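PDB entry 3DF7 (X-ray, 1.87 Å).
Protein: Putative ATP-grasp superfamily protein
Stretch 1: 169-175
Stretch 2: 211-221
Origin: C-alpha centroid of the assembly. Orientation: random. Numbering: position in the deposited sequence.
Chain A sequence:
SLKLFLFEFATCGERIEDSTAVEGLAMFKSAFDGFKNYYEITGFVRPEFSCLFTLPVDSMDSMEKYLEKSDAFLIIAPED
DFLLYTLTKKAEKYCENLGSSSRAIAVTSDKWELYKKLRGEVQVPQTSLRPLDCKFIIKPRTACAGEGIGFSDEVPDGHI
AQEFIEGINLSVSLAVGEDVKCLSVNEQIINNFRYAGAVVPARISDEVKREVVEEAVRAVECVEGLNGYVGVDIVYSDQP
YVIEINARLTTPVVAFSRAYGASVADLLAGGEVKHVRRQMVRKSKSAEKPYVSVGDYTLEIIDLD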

# COMPACT_ATOMS: atom_id res chain seq x y z
N ASN A 169 16.10 2.52 1.18
CA ASN A 169 14.77 2.29 0.62
C ASN A 169 13.72 2.58 1.68
O ASN A 169 13.75 1.99 2.76
N LEU A 170 12.81 3.48 1.37
CA LEU A 170 11.78 3.88 2.32
C LEU A 170 10.40 4.02 1.69
O LEU A 170 10.24 3.90 0.48
N SER A 171 9.42 4.27 2.55
CA SER A 171 8.06 4.51 2.10
C SER A 171 7.46 5.48 3.12
O SER A 171 7.81 5.44 4.30
N VAL A 172 6.60 6.36 2.65
CA VAL A 172 5.96 7.34 3.52
C VAL A 172 4.46 7.12 3.48
O VAL A 172 3.86 7.06 2.40
N SER A 173 3.87 6.96 4.66
CA SER A 173 2.43 6.75 4.79
C SER A 173 1.81 8.12 5.01
O SER A 173 2.10 8.80 6.00
N LEU A 174 0.94 8.52 4.09
CA LEU A 174 0.29 9.81 4.17
C LEU A 174 -1.23 9.73 4.23
O LEU A 174 -1.85 8.78 3.73
N ALA A 175 -1.83 10.74 4.85
CA ALA A 175 -3.28 10.85 4.95
C ALA A 175 -3.59 12.05 4.06
O ALA A 175 -3.23 13.18 4.39
N GLU A 211 13.24 15.53 4.75
CA GLU A 211 13.38 15.63 3.29
C GLU A 211 12.50 14.62 2.56
O GLU A 211 11.83 14.95 1.59
N VAL A 212 12.52 13.38 3.03
CA VAL A 212 11.73 12.32 2.42
C VAL A 212 10.23 12.61 2.53
O VAL A 212 9.47 12.35 1.59
N VAL A 213 9.80 13.15 3.66
CA VAL A 213 8.39 13.48 3.84
C VAL A 213 8.05 14.65 2.92
O VAL A 213 7.02 14.64 2.26
N GLU A 214 8.93 15.65 2.87
CA GLU A 214 8.69 16.82 2.03
C GLU A 214 8.49 16.43 0.57
O GLU A 214 7.59 16.93 -0.10
N GLU A 215 9.33 15.52 0.08
CA GLU A 215 9.22 15.09 -1.31
C GLU A 215 8.04 14.15 -1.54
O GLU A 215 7.47 14.14 -2.63
N ALA A 216 7.66 13.37 -0.53
CA ALA A 216 6.52 12.47 -0.67
C ALA A 216 5.26 13.32 -0.81
O ALA A 216 4.40 13.04 -1.63
N VAL A 217 5.17 14.36 0.01
CA VAL A 217 4.03 15.26 -0.03
C VAL A 217 3.98 15.95 -1.39
O VAL A 217 2.92 16.04 -2.00
N ARG A 218 5.14 16.41 -1.85
CA ARG A 218 5.22 17.10 -3.14
C ARG A 218 4.70 16.19 -4.25
O ARG A 218 4.03 16.65 -5.18
N ALA A 219 5.00 14.90 -4.15
CA ALA A 219 4.57 13.92 -5.14
C ALA A 219 3.05 13.74 -5.19
O ALA A 219 2.45 13.78 -6.26
N VAL A 220 2.43 13.52 -4.03
CA VAL A 220 0.99 13.31 -3.99
C VAL A 220 0.19 14.55 -4.38
O VAL A 220 -0.90 14.44 -4.91
N GLU A 221 0.74 15.73 -4.13
CA GLU A 221 0.01 16.94 -4.49
C GLU A 221 -0.08 17.09 -6.01
O GLU A 221 -0.86 17.91 -6.51

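The contact between strand 169-175 and helix 211-220 is apolar: no hydrogen bond crosses it, and the 310 Å² buried between the stretches comes from aliphatic residues. The two axes approach to 8.9 Å with an angle of 60° between their N-to-C directions, and CA of Val-172 lies 6.6 Å from CA of both Val-213 and Ala-216.

The alternation of the strand decides which residues take part. The CA-to-CB bonds of Leu-170, Val-172 and Leu-174 point toward the helix, whereas that of Ser-171 points away and Ser-173 is out of reach; both serine OG atoms are hydrogen-bonded elsewhere in the structure. On the helix, Val-212, Ala-216, Ala-219 and Val-220 point toward the strand, as expected from steps of three or four residues, although Ala-219 makes no contact.

Val-172 is the central strand residue. With chi1 at 180° (t), it places CG2 3.4 Å from CG1 of Val-212, a tight methyl contact. Its CB lies 3.7 Å from CB of Ala-216, so strand and helix meet here almost at the level of their beta carbons. Val-212 is also t, with chi1 at 167°. Its CG1 meets Val-172 and also lies 4.3 Å from Leu-170 CD1, while CG2 of Val-212 is closer to that atom, at 3.9 Å. Leu-170 reaches these methyls in an m,t conformation (chi1 -51°, chi2 161°).

Leu-174 has the largest covered area, 73 Å², and is likewise m,t (-57°, 169°). Its CD1 sits 4.1 Å from Ala-216 CB and 3.9 Å from Ala-216 O. Both branches of Leu-174 approach Val-217, CD1 at its N and CD2 at its CG2, each at 4.2 Å. Val-220 is m (chi1 -63°), which sets both methyls against Leu-174 CD1, CG1 at 3.8 Å and CG2 at 3.9 Å. Val-217 and Val-213, both t at 171°, have CA-to-CB bonds directed sideways and have 16 and 21 Å² covered by the strand, less than Val-212 (50 Å²) and Ala-216 (33 Å²).

The charged side chains of the helix make no contact with the strand. Arg-218, t at chi1 and chi2, folds back along the helix to Glu-215, whose chi1 and chi2 are both m. Its NE donates to Glu-215 OE1 at 2.8 Å (N-H...O angle 164°), and its NH2 donates to Glu-215 OE2 at 3.0 Å (167°), a two-pronged arrangement within a salt bridge. A second salt bridge joins Arg-218 NH2 to Glu-214 OE2 at 2.7 Å.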

# COMPACT_ATOMS: atom_id res chain seq x y z
CB ASN A 169 14.64 0.85 0.12
CG ASN A 169 15.33 0.63 -1.22
OD1 ASN A 169 16.54 0.80 -1.33
ND2 ASN A 169 14.56 0.27 -2.24
CB LEU A 170 12.16 5.24 2.92
CG LEU A 170 13.57 5.38 3.50
CD1 LEU A 170 13.93 6.85 3.62
CD2 LEU A 170 13.62 4.68 4.85
CB SER A 171 7.25 3.20 2.05
OG SER A 171 6.90 2.72 3.33
CB VAL A 172 6.26 8.79 3.06
CG1 VAL A 172 5.59 9.78 4.00
CG2 VAL A 172 7.77 9.02 3.05
CB SER A 173 2.13 5.84 5.98
OG SER A 173 2.76 4.58 5.84
CB LEU A 174 0.68 10.66 2.95
CG LEU A 174 2.17 10.92 2.67
CD1 LEU A 174 2.33 11.54 1.29
CD2 LEU A 174 2.73 11.85 3.73
CB ALA A 175 -3.71 11.14 6.39
CB GLU A 211 14.84 15.42 2.89
CG GLU A 211 15.72 16.63 3.12
CD GLU A 211 17.18 16.37 2.81
OE1 GLU A 211 17.46 15.59 1.87
OE2 GLU A 211 18.05 16.95 3.50
CB VAL A 212 12.09 10.95 3.05
CG1 VAL A 212 11.08 9.90 2.67
CG2 VAL A 212 13.48 10.54 2.57
CB VAL A 213 8.09 13.89 5.31
CG1 VAL A 213 6.68 14.46 5.42
CG2 VAL A 213 8.24 12.68 6.22
CB GLU A 214 9.85 17.81 2.13
CG GLU A 214 9.57 19.15 1.45
CD GLU A 214 10.73 20.13 1.57
OE1 GLU A 214 11.22 20.33 2.69
OE2 GLU A 214 11.15 20.70 0.53
CB GLU A 215 10.52 14.43 -1.77
CG GLU A 215 11.71 15.39 -1.77
CD GLU A 215 11.36 16.76 -2.32
OE1 GLU A 215 10.83 16.83 -3.46
OE2 GLU A 215 11.59 17.77 -1.62
CB ALA A 216 6.40 11.57 0.56
CB VAL A 217 4.11 16.34 1.08
CG1 VAL A 217 3.03 17.39 0.88
CG2 VAL A 217 3.96 15.68 2.45
CB ARG A 218 6.67 17.50 -3.43
CG ARG A 218 6.80 18.58 -4.50
CD ARG A 218 8.26 18.85 -4.87
NE ARG A 218 9.09 19.06 -3.68
CZ ARG A 218 8.99 20.09 -2.85
NH1 ARG A 218 8.08 21.04 -3.05
NH2 ARG A 218 9.79 20.17 -1.80
CB ALA A 219 5.24 12.56 -4.87
CB VAL A 220 0.51 12.80 -2.61
CG1 VAL A 220 1.14 11.43 -2.32
CG2 VAL A 220 0.86 13.79 -1.52
CB GLU A 221 0.67 18.16 -3.83
CG GLU A 221 0.73 18.00 -2.31
CD GLU A 221 0.87 19.31 -1.56
OE1 GLU A 221 1.86 20.03 -1.79
OE2 GLU A 221 -0.02 19.61 -0.73